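Local coordinates for protein muconate cycloisomerase (Azorhizobium caulinodans, PDB 3MY9) that is a member of the mandelate racemase/muconate lactonizing enzyme family in the enolase superfamily and carries magnesium in a TIM-barrel domain, at residues V158-T169 with F188-N199. Sequence-based numbering, arbitrary orientation.
Sequences VPAGHTVFKMKT and FGERIDLRLDFN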
ATOM      1  N   VAL A 158      -7.645 -29.573  37.635  1.00 60.68           N
ATOM      2  CA  VAL A 158      -7.292 -30.277  36.414  1.00 59.86           C
ATOM      3  C   VAL A 158      -7.795 -31.741  36.433  1.00 61.79           C
ATOM      4  O   VAL A 158      -8.435 -32.175  35.473  1.00 61.59           O
ATOM      5  CB  VAL A 158      -5.798 -30.137  36.104  1.00 58.88           C
ATOM      6  CG1 VAL A 158      -5.395 -31.034  34.950  1.00 58.90           C
ATOM      7  CG2 VAL A 158      -5.489 -28.668  35.773  1.00 56.73           C
ATOM      8  N   PRO A 159      -7.559 -32.485  37.530  1.00 64.53           N
ATOM      9  CA  PRO A 159      -8.136 -33.828  37.581  1.00 66.76           C
ATOM     10  C   PRO A 159      -9.685 -33.848  37.521  1.00 67.36           C
ATOM     11  O   PRO A 159     -10.259 -34.846  37.054  1.00 68.26           O
ATOM     12  CB  PRO A 159      -7.627 -34.373  38.922  1.00 69.46           C
ATOM     13  CG  PRO A 159      -6.367 -33.632  39.190  1.00 68.65           C
ATOM     14  CD  PRO A 159      -6.632 -32.248  38.651  1.00 65.60           C
ATOM     15  N   ALA A 160     -10.330 -32.769  37.998  1.00 66.53           N
ATOM     16  CA  ALA A 160     -11.798 -32.616  37.967  1.00 67.09           C
ATOM     17  C   ALA A 160     -12.347 -32.200  36.606  1.00 64.91           C
ATOM     18  O   ALA A 160     -13.555 -31.979  36.458  1.00 66.07           O
ATOM     19  CB  ALA A 160     -12.251 -31.610  39.034  1.00 66.82           C
ATOM     20  N   GLY A 161     -11.475 -32.057  35.616  1.00 63.41           N
ATOM     21  CA  GLY A 161     -11.885 -31.727  34.243  1.00 61.13           C
ATOM     22  C   GLY A 161     -11.780 -30.275  33.789  1.00 58.33           C
ATOM     23  O   GLY A 161     -12.149 -29.957  32.668  1.00 56.67           O
ATOM     24  N   HIS A 162     -11.301 -29.382  34.647  1.00 58.42           N
ATOM     25  CA  HIS A 162     -11.028 -28.001  34.226  1.00 56.30           C
ATOM     26  C   HIS A 162      -9.797 -28.012  33.361  1.00 54.95           C
ATOM     27  O   HIS A 162      -8.771 -28.556  33.772  1.00 56.63           O
ATOM     28  CB  HIS A 162     -10.695 -27.117  35.414  1.00 56.82           C
ATOM     29  CG  HIS A 162     -11.865 -26.769  36.257  1.00 58.51           C
ATOM     30  ND1 HIS A 162     -12.461 -25.531  36.205  1.00 57.23           N
ATOM     31  CD2 HIS A 162     -12.546 -27.488  37.190  1.00 61.54           C
ATOM     32  CE1 HIS A 162     -13.464 -25.503  37.070  1.00 60.87           C
ATOM     33  NE2 HIS A 162     -13.540 -26.678  37.677  1.00 61.07           N
ATOM     34  N   THR A 163      -9.867 -27.416  32.184  1.00 52.60           N
ATOM     35  CA  THR A 163      -8.683 -27.290  31.384  1.00 50.82           C
ATOM     36  C   THR A 163      -8.314 -25.830  31.114  1.00 48.74           C
ATOM     37  O   THR A 163      -7.135 -25.518  30.937  1.00 47.21           O
ATOM     38  CB  THR A 163      -8.834 -28.045  30.059  1.00 50.78           C
ATOM     39  OG1 THR A 163      -9.984 -27.557  29.364  1.00 48.51           O
ATOM     40  CG2 THR A 163      -8.973 -29.556  30.314  1.00 53.70           C
ATOM     41  N   VAL A 164      -9.309 -24.949  31.070  1.00 47.45           N
ATOM     42  CA  VAL A 164      -9.067 -23.574  30.680  1.00 45.17           C
ATOM     43  C   VAL A 164      -8.714 -22.675  31.856  1.00 44.91           C
ATOM     44  O   VAL A 164      -9.525 -22.509  32.756  1.00 46.45           O
ATOM     45  CB  VAL A 164     -10.278 -22.968  29.977  1.00 44.24           C
ATOM     46  CG1 VAL A 164      -9.946 -21.506  29.535  1.00 40.53           C
ATOM     47  CG2 VAL A 164     -10.669 -23.806  28.779  1.00 44.13           C
ATOM     48  N   PHE A 165      -7.527 -22.073  31.804  1.00 42.76           N
ATOM     49  CA  PHE A 165      -7.051 -21.153  32.811  1.00 42.72           C
ATOM     50  C   PHE A 165      -6.576 -19.850  32.190  1.00 42.23           C
ATOM     51  O   PHE A 165      -5.923 -19.855  31.141  1.00 40.72           O
ATOM     52  CB  PHE A 165      -5.916 -21.802  33.575  1.00 44.26           C
ATOM     53  CG  PHE A 165      -6.356 -22.983  34.371  1.00 45.88           C
ATOM     54  CD1 PHE A 165      -6.756 -22.827  35.694  1.00 48.06           C
ATOM     55  CD2 PHE A 165      -6.461 -24.233  33.774  1.00 46.78           C
ATOM     56  CE1 PHE A 165      -7.231 -23.915  36.429  1.00 50.40           C
ATOM     57  CE2 PHE A 165      -6.931 -25.340  34.502  1.00 47.95           C
ATOM     58  CZ  PHE A 165      -7.321 -25.170  35.827  1.00 50.57           C
ATOM     59  N   LYS A 166      -6.924 -18.728  32.810  1.00 42.63           N
ATOM     60  CA  LYS A 166      -6.394 -17.448  32.353  1.00 42.02           C
ATOM     61  C   LYS A 166      -5.563 -16.744  33.424  1.00 42.26           C
ATOM     62  O   LYS A 166      -6.080 -16.403  34.465  1.00 43.46           O
ATOM     63  CB  LYS A 166      -7.512 -16.531  31.902  1.00 41.48           C
ATOM     64  CG  LYS A 166      -6.969 -15.344  31.113  1.00 43.55           C
ATOM     65  CD  LYS A 166      -7.981 -14.197  31.153  1.00 47.82           C
ATOM     66  CE  LYS A 166      -8.726 -14.050  29.901  1.00 47.25           C
ATOM     67  NZ  LYS A 166      -9.717 -12.942  30.176  1.00 50.06           N
ATOM     68  N   MET A 167      -4.274 -16.510  33.155  1.00 41.44           N
ATOM     69  CA  MET A 167      -3.381 -15.903  34.145  1.00 42.39           C
ATOM     70  C   MET A 167      -3.394 -14.399  33.882  1.00 41.38           C
ATOM     71  O   MET A 167      -3.162 -13.961  32.763  1.00 38.01           O
ATOM     72  CB  MET A 167      -1.941 -16.476  34.040  1.00 41.92           C
ATOM     73  CG  MET A 167      -0.964 -16.159  35.244  1.00 45.25           C
ATOM     74  SD  MET A 167       0.787 -16.511  34.811  1.00 40.54           S
ATOM     75  CE  MET A 167       1.603 -15.577  36.104  1.00 47.76           C
ATOM     76  N   LYS A 168      -3.681 -13.625  34.924  1.00 42.31           N
ATOM     77  CA  LYS A 168      -3.466 -12.208  34.900  1.00 43.99           C
ATOM     78  C   LYS A 168      -1.954 -11.936  34.934  1.00 43.93           C
ATOM     79  O   LYS A 168      -1.222 -12.443  35.785  1.00 44.60           O
ATOM     80  CB  LYS A 168      -4.166 -11.582  36.091  1.00 46.89           C
ATOM     81  CG  LYS A 168      -4.372 -10.103  36.032  1.00 50.77           C
ATOM     82  CD  LYS A 168      -5.298  -9.687  37.207  1.00 57.34           C
ATOM     83  CE  LYS A 168      -5.020  -8.282  37.728  1.00 60.69           C
ATOM     84  NZ  LYS A 168      -5.128  -8.182  39.242  1.00 63.79           N
ATOM     85  N   THR A 169      -1.469 -11.157  33.979  1.00 43.43           N
ATOM     86  CA  THR A 169      -0.037 -10.932  33.866  1.00 43.21           C
ATOM     87  C   THR A 169       0.210  -9.436  33.835  1.00 44.17           C
ATOM     88  O   THR A 169      -0.716  -8.656  33.625  1.00 44.59           O
ATOM     89  CB  THR A 169       0.512 -11.554  32.556  1.00 41.96           C
ATOM     90  OG1 THR A 169      -0.341 -11.192  31.487  1.00 41.03           O
ATOM     91  CG2 THR A 169       0.597 -13.068  32.615  1.00 39.50           C
ATOM     92  N   PHE A 188       2.009 -29.339  34.314  1.00 57.54           N
ATOM     93  CA  PHE A 188       0.809 -29.589  33.539  1.00 57.03           C
ATOM     94  C   PHE A 188       1.049 -29.751  32.045  1.00 56.88           C
ATOM     95  O   PHE A 188       0.235 -30.349  31.360  1.00 56.33           O
ATOM     96  CB  PHE A 188      -0.185 -28.461  33.782  1.00 55.38           C
ATOM     97  CG  PHE A 188      -0.668 -28.370  35.216  1.00 56.33           C
ATOM     98  CD1 PHE A 188      -1.521 -29.334  35.735  1.00 56.97           C
ATOM     99  CD2 PHE A 188      -0.305 -27.298  36.024  1.00 53.99           C
ATOM    100  CE1 PHE A 188      -1.967 -29.244  37.046  1.00 59.99           C
ATOM    101  CE2 PHE A 188      -0.766 -27.190  37.313  1.00 55.24           C
ATOM    102  CZ  PHE A 188      -1.580 -28.161  37.839  1.00 58.75           C
ATOM    103  N   GLY A 189       2.148 -29.191  31.531  1.00 57.43           N
ATOM    104  CA  GLY A 189       2.432 -29.250  30.106  1.00 57.52           C
ATOM    105  C   GLY A 189       1.243 -28.747  29.320  1.00 56.92           C
ATOM    106  O   GLY A 189       0.730 -27.672  29.616  1.00 56.07           O
ATOM    107  N   GLU A 190       0.788 -29.533  28.343  1.00 58.51           N
ATOM    108  CA  GLU A 190      -0.354 -29.164  27.499  1.00 58.62           C
ATOM    109  C   GLU A 190      -1.687 -29.709  28.014  1.00 59.04           C
ATOM    110  O   GLU A 190      -2.718 -29.622  27.334  1.00 59.32           O
ATOM    111  CB  GLU A 190      -0.141 -29.641  26.056  1.00 59.94           C
ATOM    112  CG  GLU A 190       1.045 -28.999  25.310  1.00 62.46           C
ATOM    113  CD  GLU A 190       1.581 -29.901  24.186  1.00 70.04           C
ATOM    114  OE1 GLU A 190       0.802 -30.211  23.240  1.00 72.41           O
ATOM    115  OE2 GLU A 190       2.780 -30.309  24.257  1.00 74.17           O
ATOM    116  N   ARG A 191      -1.695 -30.239  29.225  1.00 59.17           N
ATOM    117  CA  ARG A 191      -2.936 -30.662  29.819  1.00 59.39           C
ATOM    118  C   ARG A 191      -3.819 -29.475  30.218  1.00 56.45           C
ATOM    119  O   ARG A 191      -4.987 -29.663  30.546  1.00 56.74           O
ATOM    120  CB  ARG A 191      -2.666 -31.556  31.022  1.00 61.75           C
ATOM    121  CG  ARG A 191      -1.914 -32.847  30.660  1.00 65.93           C
ATOM    122  CD  ARG A 191      -1.083 -33.356  31.845  1.00 69.79           C
ATOM    123  NE  ARG A 191      -1.854 -33.291  33.086  1.00 72.37           N
ATOM    124  CZ  ARG A 191      -1.351 -33.060  34.298  1.00 74.84           C
ATOM    125  NH1 ARG A 191      -0.044 -32.855  34.480  1.00 75.29           N
ATOM    126  NH2 ARG A 191      -2.176 -33.036  35.348  1.00 76.08           N
ATOM    127  N   ILE A 192      -3.251 -28.271  30.232  1.00 52.89           N
ATOM    128  CA  ILE A 192      -4.028 -27.067  30.463  1.00 50.20           C
ATOM    129  C   ILE A 192      -3.988 -26.189  29.228  1.00 47.70           C
ATOM    130  O   ILE A 192      -2.977 -26.121  28.539  1.00 46.70           O
ATOM    131  CB  ILE A 192      -3.558 -26.251  31.707  1.00 50.21           C
ATOM    132  CG1 ILE A 192      -2.119 -25.762  31.539  1.00 47.80           C
ATOM    133  CG2 ILE A 192      -3.723 -27.077  32.994  1.00 50.24           C
ATOM    134  CD1 ILE A 192      -1.713 -24.787  32.580  1.00 47.02           C
ATOM    135  N   ASP A 193      -5.126 -25.552  28.975  1.00 45.54           N
ATOM    136  CA  ASP A 193      -5.316 -24.584  27.960  1.00 43.88           C
ATOM    137  C   ASP A 193      -5.109 -23.242  28.672  1.00 42.87           C
ATOM    138  O   ASP A 193      -6.040 -22.706  29.260  1.00 43.68           O
ATOM    139  CB  ASP A 193      -6.737 -24.741  27.379  1.00 44.05           C
ATOM    140  CG  ASP A 193      -7.103 -23.665  26.358  1.00 43.60           C
ATOM    141  OD1 ASP A 193      -6.340 -22.697  26.171  1.00 44.44           O
ATOM    142  OD2 ASP A 193      -8.183 -23.779  25.735  1.00 43.51           O
ATOM    143  N   LEU A 194      -3.881 -22.715  28.602  1.00 40.27           N
ATOM    144  CA  LEU A 194      -3.473 -21.580  29.393  1.00 39.78           C
ATOM    145  C   LEU A 194      -3.518 -20.300  28.574  1.00 38.23           C
ATOM    146  O   LEU A 194      -2.882 -20.229  27.528  1.00 37.91           O
ATOM    147  CB  LEU A 194      -2.036 -21.788  29.892  1.00 39.86           C
ATOM    148  CG  LEU A 194      -1.391 -20.668  30.714  1.00 39.97           C
ATOM    149  CD1 LEU A 194      -2.200 -20.372  31.960  1.00 38.37           C
ATOM    150  CD2 LEU A 194       0.046 -21.039  31.113  1.00 39.91           C
ATOM    151  N   ARG A 195      -4.235 -19.294  29.071  1.00 37.45           N
ATOM    152  CA  ARG A 195      -4.321 -17.994  28.433  1.00 36.90           C
ATOM    153  C   ARG A 195      -3.718 -16.952  29.355  1.00 37.01           C
ATOM    154  O   ARG A 195      -3.721 -17.132  30.579  1.00 38.56           O
ATOM    155  CB  ARG A 195      -5.786 -17.640  28.158  1.00 36.58           C
ATOM    156  CG  ARG A 195      -6.454 -18.543  27.123  1.00 36.71           C
ATOM    157  CD  ARG A 195      -7.365 -19.572  27.784  1.00 37.89           C
ATOM    158  NE  ARG A 195      -7.947 -20.468  26.807  1.00 37.09           N
ATOM    159  CZ  ARG A 195      -9.173 -20.345  26.321  1.00 37.76           C
ATOM    160  NH1 ARG A 195      -9.972 -19.364  26.697  1.00 39.82           N
ATOM    161  NH2 ARG A 195      -9.599 -21.217  25.451  1.00 39.64           N
ATOM    162  N   LEU A 196      -3.177 -15.875  28.791  1.00 35.51           N
ATOM    163  CA  LEU A 196      -2.626 -14.773  29.599  1.00 35.91           C
ATOM    164  C   LEU A 196      -3.409 -13.505  29.301  1.00 35.81           C
ATOM    165  O   LEU A 196      -3.808 -13.275  28.168  1.00 35.99           O
ATOM    166  CB  LEU A 196      -1.153 -14.503  29.277  1.00 34.80           C
ATOM    167  CG  LEU A 196      -0.212 -15.715  29.241  1.00 35.73           C
ATOM    168  CD1 LEU A 196       1.252 -15.283  28.923  1.00 28.96           C
ATOM    169  CD2 LEU A 196      -0.240 -16.429  30.569  1.00 32.47           C
ATOM    170  N   ASP A 197      -3.569 -12.654  30.296  1.00 36.51           N
ATOM    171  CA  ASP A 197      -4.269 -11.399  30.116  1.00 37.67           C
ATOM    172  C   ASP A 197      -3.488 -10.265  30.754  1.00 38.18           C
ATOM    173  O   ASP A 197      -3.318 -10.262  31.949  1.00 38.16           O
ATOM    174  CB  ASP A 197      -5.636 -11.512  30.783  1.00 39.09           C
ATOM    175  CG  ASP A 197      -6.567 -10.363  30.444  1.00 42.00           C
ATOM    176  OD1 ASP A 197      -7.767 -10.522  30.741  1.00 44.45           O
ATOM    177  OD2 ASP A 197      -6.127  -9.350  29.837  1.00 44.47           O
ATOM    178  N   PHE A 198      -3.026  -9.297  29.964  1.00 38.70           N
ATOM    179  CA  PHE A 198      -2.293  -8.153  30.544  1.00 40.58           C
ATOM    180  C   PHE A 198      -3.207  -6.989  30.979  1.00 42.08           C
ATOM    181  O   PHE A 198      -2.746  -5.999  31.489  1.00 43.24           O
ATOM    182  CB  PHE A 198      -1.241  -7.643  29.558  1.00 39.50           C
ATOM    183  CG  PHE A 198      -0.025  -8.519  29.462  1.00 37.26           C
ATOM    184  CD1 PHE A 198       1.049  -8.304  30.295  1.00 36.23           C
ATOM    185  CD2 PHE A 198       0.035  -9.556  28.536  1.00 35.19           C
ATOM    186  CE1 PHE A 198       2.188  -9.108  30.210  1.00 37.92           C
ATOM    187  CE2 PHE A 198       1.161 -10.371  28.455  1.00 35.11           C
ATOM    188  CZ  PHE A 198       2.237 -10.146  29.302  1.00 34.95           C
ATOM    189  N   ASN A 199      -4.502  -7.133  30.758  1.00 43.41           N
ATOM    190  CA  ASN A 199      -5.505  -6.088  31.065  1.00 45.09           C
ATOM    191  C   ASN A 199      -5.085  -4.687  30.578  1.00 43.79           C
ATOM    192  O   ASN A 199      -5.113  -3.714  31.319  1.00 44.47           O
ATOM    193  CB  ASN A 199      -5.872  -6.163  32.548  1.00 47.91           C
ATOM    194  CG  ASN A 199      -6.774  -7.394  32.858  1.00 53.56           C
ATOM    195  OD1 ASN A 199      -7.947  -7.442  32.440  1.00 58.93           O
ATOM    196  ND2 ASN A 199      -6.219  -8.389  33.573  1.00 54.89           N
TER
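From V164-D193 to K168-D197, strands 164-168 and 193-197 run parallel in the barrel sheet, their axes 4.4 Å apart and inclined by 26°. Six backbone hydrogen bonds join the segments, from D193 N to T163 O at one end to T169 N to D197 O at the other. Helix 174-188 links the strands, completing a beta-alpha-beta crossover.

F165, M167 and L196 pack against helices 147-157, 174-188 and 207-215; M167 CB lies 3.9 Å from L196 CD2, while I192 CG2 meets both the F165 ring and V158 CG2. Beyond the strands, T169 OG1 sits above the centre of the F198 ring but bonds weakly to D197 O (3.2 Å), and T169 CB makes a CH-pi contact with the ring.

V164, K166, D193, R195 and D197 line the opposite, polar face. R195 grips D193 side-on, NE to OD1 at 2.8 Å and NH2 to OD2 at 2.9 Å, while V164 CG1 covers one guanidinium face, 3.5 Å from CZ. D193 OD1 also hydrogen-bonds with T220 OG1. K166, with CG anti to the backbone N (chi1 -166°), bends at chi3 (-104°) to put NZ 3.2 Å from D197 OD1, above the carboxylate plane; NZ is also salt-bridged to E223 and, most strongly, E326.

D197 OD2 accepts from N199 N in an Asx turn. Magnesium lies about 4 Å from the D197 side chain and has E223 as a ligand, so the polar side of the strands brings K166 and acidic groups together beside the metal site.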